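Local atomic coordinates of protein stn1 (Schizosaccharomyces pombe, PDB entry 3KF6), a protein that binds single-stranded telomeric DNA, pairs with Ten1 and is required for telomere maintenance. Residues G54-I59 with H66-D71; K92-M97 with Q121-L126; D60-K65 with V77-F82; P20-D25 with K134-R139. All blocks are in the same frame, centred on the assembly; numbering follows the deposited sequence.

Contact 1. Residues G54-I59 with H66-D71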
# COMPACT_ATOMS: atom_id res chain seq x y z
N GLY A 54 -2.44 -3.67 -0.64
CA GLY A 54 -1.91 -2.35 -0.88
C GLY A 54 -2.58 -1.70 -2.07
O GLY A 54 -3.46 -2.29 -2.68
N TYR A 55 -2.18 -0.47 -2.41
CA TYR A 55 -2.80 0.20 -3.55
C TYR A 55 -1.96 -0.01 -4.80
O TYR A 55 -0.75 -0.27 -4.72
CB TYR A 55 -2.98 1.71 -3.27
CG TYR A 55 -1.70 2.52 -3.24
CD1 TYR A 55 -0.99 2.71 -2.05
CD2 TYR A 55 -1.18 3.08 -4.41
CE1 TYR A 55 0.22 3.42 -2.03
CE2 TYR A 55 0.03 3.79 -4.40
CZ TYR A 55 0.72 3.95 -3.21
OH TYR A 55 1.93 4.61 -3.21
N ILE A 56 -2.60 0.08 -5.96
CA ILE A 56 -1.92 -0.12 -7.23
C ILE A 56 -1.15 1.12 -7.65
O ILE A 56 -1.74 2.19 -7.86
CB ILE A 56 -2.94 -0.49 -8.33
CG1 ILE A 56 -3.59 -1.83 -8.00
CG2 ILE A 56 -2.24 -0.57 -9.69
CD1 ILE A 56 -4.77 -2.16 -8.88
N ALA A 57 0.16 0.97 -7.77
CA ALA A 57 1.02 2.08 -8.15
C ALA A 57 1.21 2.12 -9.66
O ALA A 57 1.45 3.18 -10.23
CB ALA A 57 2.37 1.96 -7.46
N ALA A 58 1.10 0.96 -10.30
CA ALA A 58 1.29 0.91 -11.73
C ALA A 58 0.77 -0.37 -12.35
O ALA A 58 0.58 -1.38 -11.67
CB ALA A 58 2.77 1.06 -12.05
N ILE A 59 0.52 -0.31 -13.65
CA ILE A 59 0.04 -1.46 -14.39
C ILE A 59 0.89 -1.56 -15.66
O ILE A 59 1.02 -0.59 -16.40
CB ILE A 59 -1.44 -1.30 -14.79
CG1 ILE A 59 -2.29 -1.10 -13.53
CG2 ILE A 59 -1.91 -2.53 -15.56
CD1 ILE A 59 -3.74 -0.75 -13.81
N HIS A 66 -0.07 -9.79 -17.14
CA HIS A 66 -0.31 -8.42 -16.72
C HIS A 66 0.37 -8.30 -15.36
O HIS A 66 0.29 -9.22 -14.55
CB HIS A 66 -1.81 -8.13 -16.58
CG HIS A 66 -2.59 -8.38 -17.84
ND1 HIS A 66 -2.14 -7.97 -19.08
CD2 HIS A 66 -3.79 -8.96 -18.04
CE1 HIS A 66 -3.04 -8.29 -19.99
NE2 HIS A 66 -4.05 -8.89 -19.39
N VAL A 67 1.04 -7.18 -15.12
CA VAL A 67 1.74 -6.99 -13.86
C VAL A 67 1.28 -5.74 -13.12
O VAL A 67 1.32 -4.63 -13.67
CB VAL A 67 3.27 -6.89 -14.08
CG1 VAL A 67 3.99 -6.74 -12.75
CG2 VAL A 67 3.77 -8.12 -14.83
N LEU A 68 0.84 -5.92 -11.88
CA LEU A 68 0.39 -4.81 -11.06
C LEU A 68 1.46 -4.54 -10.01
O LEU A 68 1.86 -5.44 -9.28
CB LEU A 68 -0.92 -5.15 -10.35
CG LEU A 68 -2.21 -5.28 -11.16
CD1 LEU A 68 -3.37 -5.55 -10.23
CD2 LEU A 68 -2.45 -4.02 -11.96
N THR A 69 1.94 -3.30 -9.93
CA THR A 69 2.92 -2.95 -8.92
C THR A 69 2.09 -2.45 -7.74
O THR A 69 1.29 -1.52 -7.89
CB THR A 69 3.88 -1.85 -9.39
OG1 THR A 69 4.64 -2.33 -10.51
CG2 THR A 69 4.84 -1.47 -8.27
N VAL A 70 2.27 -3.07 -6.58
CA VAL A 70 1.50 -2.72 -5.39
C VAL A 70 2.37 -2.13 -4.29
O VAL A 70 3.49 -2.60 -4.05
CB VAL A 70 0.76 -3.97 -4.85
CG1 VAL A 70 -0.06 -3.62 -3.61
CG2 VAL A 70 -0.14 -4.54 -5.95
N ASP A 71 1.85 -1.11 -3.61
CA ASP A 71 2.56 -0.44 -2.53
C ASP A 71 1.75 -0.52 -1.25
O ASP A 71 0.60 -0.11 -1.22
CB ASP A 71 2.78 1.03 -2.90
CG ASP A 71 3.59 1.79 -1.86
OD1 ASP A 71 4.21 1.13 -1.00
OD2 ASP A 71 3.62 3.04 -1.91
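Tyr55 and Asp71 run alongside each other. The CB of Asp71 sits over one face of the Tyr55 ring in a CH-pi contact, 4.0 Å from the ring centre. In Tyr55, CG stands between the backbone N and the carbonyl carbon (chi1 71°), a turn that carries CG toward Asp71. Tyr55 OH lies 2.6 Å from Asp71 OD2, a weak hydrogen bond. Stronger partners of this carboxylate lie on the Ten1 chain, where OD1 bonds Ser6 and OD2 bonds the backbone N of Ala7. OD1 also takes the backbone N of Cys73. The backbones of Tyr55 and Asp71 are joined by two hydrogen bonds, the shorter from Asp71 N to Tyr55 O at 2.9 Å. These strands form an antiparallel hairpin of the OB fold, interrupted by a classic beta bulge. Ala57 and Ala58 both face Thr69 here. Thr69 O takes a 2.7 Å bond from Ala57 N and a weak one from Ala58 N, while Thr69 N gives to Ala58 O. On the other face of the sheet, the CD2 branch of Leu68 presses on Ile59 CG1 at 3.3 Å, closer than two carbons normally pack. Leu68 CD1 meets Ile56 CD1 at 3.9 Å. Val70 CG1 lies against the backbone of Gly54, 3.5 Å from its carbonyl C. Behind this layer, Leu68 rests on Phe82, and Val103 packs against both Ile56 and Val70.

Contact 2. Residues K92-M97 with Q121-L126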
# COMPACT_ATOMS: atom_id res chain seq x y z
N LYS A 92 -8.41 -10.45 -16.56
CA LYS A 92 -9.21 -9.37 -17.11
C LYS A 92 -9.58 -8.38 -16.01
O LYS A 92 -9.49 -7.17 -16.20
CB LYS A 92 -10.47 -9.92 -17.76
CG LYS A 92 -11.30 -8.86 -18.45
CD LYS A 92 -12.46 -9.47 -19.20
CE LYS A 92 -13.21 -8.41 -19.98
NZ LYS A 92 -14.26 -9.02 -20.84
N ARG A 93 -9.99 -8.90 -14.86
CA ARG A 93 -10.36 -8.06 -13.73
C ARG A 93 -9.15 -7.25 -13.28
O ARG A 93 -9.28 -6.11 -12.84
CB ARG A 93 -10.85 -8.92 -12.57
CG ARG A 93 -12.15 -9.66 -12.83
CD ARG A 93 -12.35 -10.71 -11.76
NE ARG A 93 -12.17 -10.15 -10.42
CZ ARG A 93 -11.50 -10.75 -9.45
NH1 ARG A 93 -10.94 -11.94 -9.65
NH2 ARG A 93 -11.38 -10.17 -8.26
N ALA A 94 -7.97 -7.85 -13.39
CA ALA A 94 -6.73 -7.19 -12.98
C ALA A 94 -6.45 -5.92 -13.76
O ALA A 94 -6.13 -4.89 -13.18
CB ALA A 94 -5.56 -8.16 -13.11
N ILE A 95 -6.54 -5.98 -15.09
CA ILE A 95 -6.27 -4.78 -15.88
C ILE A 95 -7.48 -3.85 -15.95
O ILE A 95 -7.43 -2.82 -16.62
CB ILE A 95 -5.80 -5.11 -17.32
CG1 ILE A 95 -6.69 -6.17 -17.95
CG2 ILE A 95 -4.34 -5.55 -17.28
CD1 ILE A 95 -6.35 -6.46 -19.40
N SER A 96 -8.56 -4.22 -15.27
CA SER A 96 -9.74 -3.37 -15.23
C SER A 96 -9.55 -2.41 -14.05
O SER A 96 -10.30 -1.46 -13.87
CB SER A 96 -11.01 -4.20 -15.02
OG SER A 96 -11.16 -4.63 -13.68
N MET A 97 -8.51 -2.69 -13.26
CA MET A 97 -8.18 -1.86 -12.10
C MET A 97 -7.53 -0.55 -12.53
O MET A 97 -7.04 -0.43 -13.66
CB MET A 97 -7.23 -2.62 -11.17
CG MET A 97 -7.82 -3.86 -10.51
SD MET A 97 -9.05 -3.50 -9.23
CE MET A 97 -10.57 -3.73 -10.15
N GLN A 121 -2.82 -15.91 -7.48
CA GLN A 121 -3.70 -17.06 -7.62
C GLN A 121 -5.13 -16.53 -7.55
O GLN A 121 -6.04 -17.06 -8.17
CB GLN A 121 -3.47 -18.08 -6.50
CG GLN A 121 -4.46 -19.23 -6.55
CD GLN A 121 -4.11 -20.36 -5.60
OE1 GLN A 121 -3.18 -21.13 -5.85
NE2 GLN A 121 -4.86 -20.47 -4.51
N SER A 122 -5.30 -15.46 -6.78
CA SER A 122 -6.61 -14.82 -6.65
C SER A 122 -6.43 -13.45 -6.01
O SER A 122 -5.43 -13.19 -5.34
CB SER A 122 -7.55 -15.66 -5.78
OG SER A 122 -7.15 -15.67 -4.42
N PHE A 123 -7.39 -12.56 -6.26
CA PHE A 123 -7.34 -11.24 -5.67
C PHE A 123 -8.73 -10.64 -5.62
O PHE A 123 -9.65 -11.09 -6.30
CB PHE A 123 -6.41 -10.30 -6.45
CG PHE A 123 -7.09 -9.55 -7.57
CD1 PHE A 123 -7.35 -10.17 -8.79
CD2 PHE A 123 -7.45 -8.21 -7.41
CE1 PHE A 123 -7.96 -9.47 -9.84
CE2 PHE A 123 -8.07 -7.50 -8.45
CZ PHE A 123 -8.32 -8.14 -9.66
N GLU A 124 -8.88 -9.62 -4.79
CA GLU A 124 -10.15 -8.95 -4.67
C GLU A 124 -9.85 -7.49 -4.44
O GLU A 124 -8.87 -7.15 -3.78
CB GLU A 124 -10.95 -9.50 -3.48
CG GLU A 124 -10.31 -9.24 -2.13
CD GLU A 124 -11.15 -9.74 -0.97
OE1 GLU A 124 -12.34 -9.36 -0.90
OE2 GLU A 124 -10.63 -10.50 -0.13
N GLU A 125 -10.66 -6.62 -5.02
CA GLU A 125 -10.47 -5.20 -4.81
C GLU A 125 -11.10 -4.88 -3.47
O GLU A 125 -12.19 -5.38 -3.15
CB GLU A 125 -11.14 -4.38 -5.92
CG GLU A 125 -11.18 -2.90 -5.61
CD GLU A 125 -11.83 -2.07 -6.69
OE1 GLU A 125 -12.75 -2.58 -7.37
OE2 GLU A 125 -11.42 -0.90 -6.86
N LEU A 126 -10.42 -4.07 -2.66
CA LEU A 126 -10.95 -3.68 -1.36
C LEU A 126 -11.45 -2.25 -1.49
O LEU A 126 -10.66 -1.32 -1.68
CB LEU A 126 -9.86 -3.76 -0.29
CG LEU A 126 -9.21 -5.13 -0.10
CD1 LEU A 126 -8.14 -5.05 1.00
CD2 LEU A 126 -10.27 -6.17 0.26
O HOH W 1 -9.57 -13.83 -7.87
O HOH W 2 -12.56 -7.62 -7.13
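Phe123 CG is tucked between its own backbone N and carbonyl carbon (chi1 89°), and a bend at chi3 (50°) sets the position of Arg93 NE. The guanidinium lies flat on the ring, the two planes only 10° apart. The stack is offset, with NH2 over the ring face toward the rim and centres 4.3 Å apart. It is an off-centre cation-pi contact. The same NH2 gives a nearly straight hydrogen bond to Phe123 O at 2.8 Å. That oxygen lies in the guanidinium plane, while the nitrogen stands above the carbonyl plane. Two waters widen the grip. The first accepts from both Arg93 NH1 and Phe123 N; the second accepts from Arg93 NH2 and Glu125 N. Ala94 N approaches Phe123 CZ at 3.8 Å, and Met97 CG meets CE2 at 4.2 Å. Met97 CE reaches on to Glu125 OE1 at 3.7 Å, an oxygen that is salt-bridged to Arg127. An alanine in place of Phe123 would probably leave the Arg93 guanidinium without the ring it lies on and open a gap beside Ala94 and Met97. The contact sets the end of helix 88-94 and the turn after it against strand 122-126. That strand pairs with strand 102-110, Met97 reaches Ile56 of strand 49-62, and the Phe123 ring meets Phe82 of strand 77-83 edge-to-face.

Contact 3. Residues D60-K65 with V77-F82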
# COMPACT_ATOMS: atom_id res chain seq x y z
N ASP A 60 1.48 -2.72 -15.87
CA ASP A 60 2.31 -2.95 -17.04
C ASP A 60 1.80 -4.18 -17.77
O ASP A 60 1.47 -5.19 -17.16
CB ASP A 60 3.77 -3.16 -16.63
CG ASP A 60 4.42 -1.89 -16.14
OD1 ASP A 60 4.70 -1.00 -16.97
OD2 ASP A 60 4.65 -1.77 -14.92
N ILE A 61 1.73 -4.09 -19.09
CA ILE A 61 1.26 -5.21 -19.89
C ILE A 61 2.44 -5.88 -20.57
O ILE A 61 3.30 -5.22 -21.15
CB ILE A 61 0.25 -4.74 -20.97
CG1 ILE A 61 -1.02 -4.20 -20.30
CG2 ILE A 61 -0.12 -5.91 -21.87
CD1 ILE A 61 -0.84 -2.90 -19.55
N TYR A 62 2.49 -7.20 -20.46
CA TYR A 62 3.55 -7.98 -21.08
C TYR A 62 2.92 -9.03 -21.97
O TYR A 62 1.69 -9.13 -22.06
CB TYR A 62 4.41 -8.68 -20.02
CG TYR A 62 5.32 -7.77 -19.23
CD1 TYR A 62 4.80 -6.86 -18.31
CD2 TYR A 62 6.70 -7.83 -19.39
CE1 TYR A 62 5.64 -6.03 -17.57
CE2 TYR A 62 7.55 -7.01 -18.66
CZ TYR A 62 7.02 -6.11 -17.75
OH TYR A 62 7.85 -5.31 -17.01
N GLU A 63 3.75 -9.82 -22.63
CA GLU A 63 3.27 -10.86 -23.51
C GLU A 63 2.83 -12.06 -22.66
O GLU A 63 3.66 -12.76 -22.09
CB GLU A 63 4.37 -11.27 -24.48
CG GLU A 63 3.88 -11.86 -25.79
CD GLU A 63 5.01 -12.10 -26.77
OE1 GLU A 63 5.08 -11.38 -27.79
OE2 GLU A 63 5.83 -13.00 -26.51
N GLY A 64 1.52 -12.26 -22.57
CA GLY A 64 1.00 -13.37 -21.80
C GLY A 64 0.83 -13.11 -20.31
O GLY A 64 0.53 -14.03 -19.55
N LYS A 65 1.03 -11.87 -19.89
CA LYS A 65 0.88 -11.56 -18.47
C LYS A 65 0.69 -10.08 -18.19
O LYS A 65 1.21 -9.22 -18.90
CB LYS A 65 2.10 -12.07 -17.69
CG LYS A 65 3.38 -11.29 -17.98
CD LYS A 65 4.57 -11.86 -17.24
CE LYS A 65 5.83 -11.04 -17.51
NZ LYS A 65 7.04 -11.63 -16.88
N VAL A 77 7.92 -1.87 -2.93
CA VAL A 77 6.72 -2.20 -3.69
C VAL A 77 6.92 -3.62 -4.22
O VAL A 77 8.04 -4.13 -4.23
CB VAL A 77 6.46 -1.25 -4.88
CG1 VAL A 77 6.26 0.18 -4.38
CG2 VAL A 77 7.61 -1.32 -5.89
N LEU A 78 5.84 -4.25 -4.65
CA LEU A 78 5.92 -5.61 -5.15
C LEU A 78 5.23 -5.79 -6.50
O LEU A 78 4.12 -5.31 -6.70
CB LEU A 78 5.28 -6.56 -4.13
CG LEU A 78 5.33 -8.07 -4.43
CD1 LEU A 78 6.77 -8.55 -4.37
CD2 LEU A 78 4.47 -8.82 -3.41
N ARG A 79 5.90 -6.47 -7.42
CA ARG A 79 5.32 -6.74 -8.72
C ARG A 79 4.45 -7.98 -8.56
O ARG A 79 4.92 -9.02 -8.10
CB ARG A 79 6.42 -7.00 -9.76
CG ARG A 79 6.99 -5.75 -10.41
CD ARG A 79 8.14 -6.12 -11.35
NE ARG A 79 8.48 -5.06 -12.29
CZ ARG A 79 7.80 -4.77 -13.39
NH1 ARG A 79 6.72 -5.47 -13.71
NH2 ARG A 79 8.20 -3.79 -14.18
N VAL A 80 3.18 -7.85 -8.92
CA VAL A 80 2.22 -8.95 -8.83
C VAL A 80 1.89 -9.39 -10.25
O VAL A 80 1.34 -8.62 -11.04
CB VAL A 80 0.93 -8.49 -8.10
CG1 VAL A 80 -0.09 -9.63 -8.06
CG2 VAL A 80 1.28 -8.04 -6.70
N VAL A 81 2.23 -10.64 -10.56
CA VAL A 81 2.04 -11.19 -11.89
C VAL A 81 0.78 -12.02 -12.11
O VAL A 81 0.48 -12.94 -11.34
CB VAL A 81 3.25 -12.08 -12.26
CG1 VAL A 81 3.09 -12.61 -13.67
CG2 VAL A 81 4.53 -11.28 -12.11
N PHE A 82 0.05 -11.68 -13.16
CA PHE A 82 -1.16 -12.39 -13.55
C PHE A 82 -0.91 -13.09 -14.88
O PHE A 82 -0.90 -12.45 -15.93
CB PHE A 82 -2.34 -11.43 -13.71
CG PHE A 82 -2.79 -10.82 -12.42
CD1 PHE A 82 -2.15 -9.70 -11.90
CD2 PHE A 82 -3.85 -11.39 -11.70
CE1 PHE A 82 -2.54 -9.17 -10.67
CE2 PHE A 82 -4.24 -10.86 -10.48
CZ PHE A 82 -3.59 -9.75 -9.97
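Lys65 leans on Val81 and on the backbone of Phe82. Its CA is 3.2 Å from Phe82 O, in a CA-H...O contact. CB meets the same oxygen at 3.5 Å and also lies near Val81 CG1. Beyond CG the chain is extended and runs CD past Val81 CG1, at 3.9 Å. The tip, NZ, stays 6.9 Å from the like-charged Arg79 NH1. Arg79 faces two other side chains of residues 60-65. Its NH2 comes 3.2 Å from Tyr62 OH, with the guanidinium nearly perpendicular to the ring. Asp60 OD2 lies 4.2 Å from the same NH2, well out of the guanidinium plane, so any attraction is probably one of charge alone, beyond a salt bridge. An alanine in place of Arg79 would probably leave the Asp60 carboxylate without this nearby positive charge and Tyr62 OH without this nearby polar group. The Arg79 side chain also touches Val67 and Glu115. Tyr62 to Lys65 form a type II beta turn, with Gly64 at the third position. This turn closes the hairpin of strands 49-62 and 65-71, beside strand 77-83, in the meandering first three strands of an OB-fold barrel.

Contact 4. Residues P20-D25 with K134-R139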
# COMPACT_ATOMS: atom_id res chain seq x y z
N PRO A 20 -0.02 -13.73 5.87
CA PRO A 20 -0.29 -12.33 5.53
C PRO A 20 1.01 -11.56 5.83
O PRO A 20 1.48 -11.56 6.97
CB PRO A 20 -1.44 -11.97 6.46
CG PRO A 20 -1.15 -12.80 7.69
CD PRO A 20 -0.70 -14.13 7.12
N MET A 21 1.58 -10.92 4.83
CA MET A 21 2.85 -10.22 5.02
C MET A 21 2.93 -8.81 4.44
O MET A 21 2.15 -8.44 3.56
CB MET A 21 3.98 -11.02 4.36
CG MET A 21 4.20 -12.42 4.93
SD MET A 21 5.53 -13.28 4.03
CE MET A 21 6.96 -12.32 4.54
N PHE A 22 3.88 -8.04 4.95
CA PHE A 22 4.15 -6.70 4.45
C PHE A 22 5.15 -6.92 3.32
O PHE A 22 5.99 -7.82 3.39
CB PHE A 22 4.79 -5.82 5.52
CG PHE A 22 3.80 -5.28 6.51
CD1 PHE A 22 3.92 -5.57 7.87
CD2 PHE A 22 2.74 -4.47 6.09
CE1 PHE A 22 3.00 -5.07 8.79
CE2 PHE A 22 1.82 -3.96 7.01
CZ PHE A 22 1.95 -4.27 8.36
N ILE A 23 5.07 -6.10 2.28
CA ILE A 23 5.94 -6.24 1.13
C ILE A 23 7.43 -6.15 1.45
O ILE A 23 8.22 -6.89 0.88
CB ILE A 23 5.52 -5.23 0.04
CG1 ILE A 23 4.15 -5.66 -0.51
CG2 ILE A 23 6.57 -5.16 -1.08
CD1 ILE A 23 3.49 -4.64 -1.42
N SER A 24 7.80 -5.27 2.37
CA SER A 24 9.21 -5.15 2.73
C SER A 24 9.74 -6.49 3.26
O SER A 24 10.89 -6.84 3.03
CB SER A 24 9.41 -4.05 3.77
OG SER A 24 8.71 -4.35 4.96
N ASP A 25 8.89 -7.23 3.96
CA ASP A 25 9.30 -8.53 4.51
C ASP A 25 9.35 -9.59 3.42
O ASP A 25 10.15 -10.53 3.48
CB ASP A 25 8.37 -8.96 5.65
CG ASP A 25 8.55 -8.10 6.89
OD1 ASP A 25 9.71 -7.79 7.22
OD2 ASP A 25 7.54 -7.76 7.55
N LYS A 134 -7.24 -2.90 8.79
CA LYS A 134 -7.45 -4.22 9.35
C LYS A 134 -6.36 -5.15 8.80
O LYS A 134 -5.87 -6.03 9.51
CB LYS A 134 -8.84 -4.76 8.96
CG LYS A 134 -9.99 -4.07 9.69
CD LYS A 134 -11.34 -4.61 9.24
CE LYS A 134 -12.47 -4.00 10.06
NZ LYS A 134 -13.79 -4.55 9.64
N ALA A 135 -5.98 -4.94 7.54
CA ALA A 135 -4.94 -5.76 6.92
C ALA A 135 -3.60 -5.47 7.59
O ALA A 135 -2.78 -6.38 7.78
CB ALA A 135 -4.86 -5.46 5.43
N TRP A 136 -3.37 -4.21 7.94
CA TRP A 136 -2.13 -3.84 8.62
C TRP A 136 -2.11 -4.46 10.01
O TRP A 136 -1.08 -4.96 10.45
CB TRP A 136 -1.99 -2.32 8.74
CG TRP A 136 -2.01 -1.59 7.43
CD1 TRP A 136 -1.67 -2.10 6.20
CD2 TRP A 136 -2.39 -0.23 7.21
NE1 TRP A 136 -1.83 -1.14 5.23
CE2 TRP A 136 -2.26 0.02 5.83
CE3 TRP A 136 -2.82 0.80 8.06
CZ2 TRP A 136 -2.57 1.27 5.26
CZ3 TRP A 136 -3.12 2.04 7.49
CH2 TRP A 136 -2.99 2.26 6.11
N GLN A 137 -3.26 -4.43 10.68
CA GLN A 137 -3.38 -5.00 12.03
C GLN A 137 -3.02 -6.49 12.00
O GLN A 137 -2.22 -6.96 12.81
CB GLN A 137 -4.81 -4.82 12.54
CG GLN A 137 -5.06 -5.44 13.90
CD GLN A 137 -6.46 -5.19 14.40
OE1 GLN A 137 -7.43 -5.26 13.63
NE2 GLN A 137 -6.59 -4.91 15.69
N LYS A 138 -3.63 -7.21 11.07
CA LYS A 138 -3.39 -8.64 10.92
C LYS A 138 -1.91 -8.95 10.69
O LYS A 138 -1.36 -9.89 11.26
CB LYS A 138 -4.21 -9.18 9.75
CG LYS A 138 -3.97 -10.66 9.46
CD LYS A 138 -4.82 -11.15 8.30
CE LYS A 138 -6.30 -11.09 8.64
NZ LYS A 138 -7.14 -11.65 7.54
N ARG A 139 -1.27 -8.15 9.85
CA ARG A 139 0.14 -8.36 9.54
C ARG A 139 1.10 -8.08 10.70
O ARG A 139 2.08 -8.79 10.88
CB ARG A 139 0.53 -7.55 8.31
CG ARG A 139 -0.01 -8.21 7.05
CD ARG A 139 -0.12 -7.30 5.84
NE ARG A 139 -0.61 -8.11 4.72
CZ ARG A 139 -1.84 -8.60 4.62
NH1 ARG A 139 -2.75 -8.34 5.56
NH2 ARG A 139 -2.15 -9.40 3.61
O HOH W 3 3.30 -10.25 8.73
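Trp136 and Phe22 meet obliquely, the indole CD1 4.0 Å from Phe22 CE2. The backbone O of Trp136 is near Phe22 CZ. Two residues on, Lys138 lays its aliphatic part across Pro20, the two side chains at about a right angle. Lys138 CD comes 3.9 Å from Pro20 CB. Arg139 makes the largest contribution of this segment. Its CB sits over one face of the Phe22 ring in a CH-pi contact, 3.7 Å from the centre. CG is anti to the carbonyl carbon (chi1 -75°), and the chain then runs extended to NE. NE gives a hydrogen bond to Met21 O at 3.0 Å; the oxygen lies in the guanidinium plane, but the nitrogen stands well above the carbonyl plane. NH1 bonds Ala135 O at 3.0 Å, from the face opposite the helical bond of Arg139 N. NH2 reaches Gln51 OE1 of strand 49-62. Three bonds thus fix the rotation of the buried guanidinium, while Pro20 CB covers the centre of one face. A water also links Pro20 O to Arg139 O. The segment 20-25, with Phe22 as N-cap of helix 23-26, is held between the barrel and helix 130-153. Trp136 makes a cation-pi contact with Arg101 of the Ten1 chain. A helix at the end of this N-terminal OB-fold part of Stn1, facing the Ten1 chain, is consistent with an Rpa2-Rpa3-like heterodimer.

Contacts 1, 2 and 3 all reach the same OB-fold sheet and lie inside the DNA-binding region. Contacts 1 and 3 are closest, with centres about 9 Å apart. Strand 65-71 bridges them, with probable backbone hydrogen bonds from Val80 N to Leu68 O and from Phe82 N to His66 O. Contact 2 sets helix 88-94 against strand 122-126, about 10 Å from contact 1 between centres, and there Ile56 CD1 packs on Met97 CB at 3.4 Å. Contact 4 encloses the others along the chain and lies about 21 Å from contact 3 between centres, yet Ile23 touches Val70, Val77 and Leu78. Contacts 1, 3 and 4 all touch the Ten1 chain; contact 2 does not.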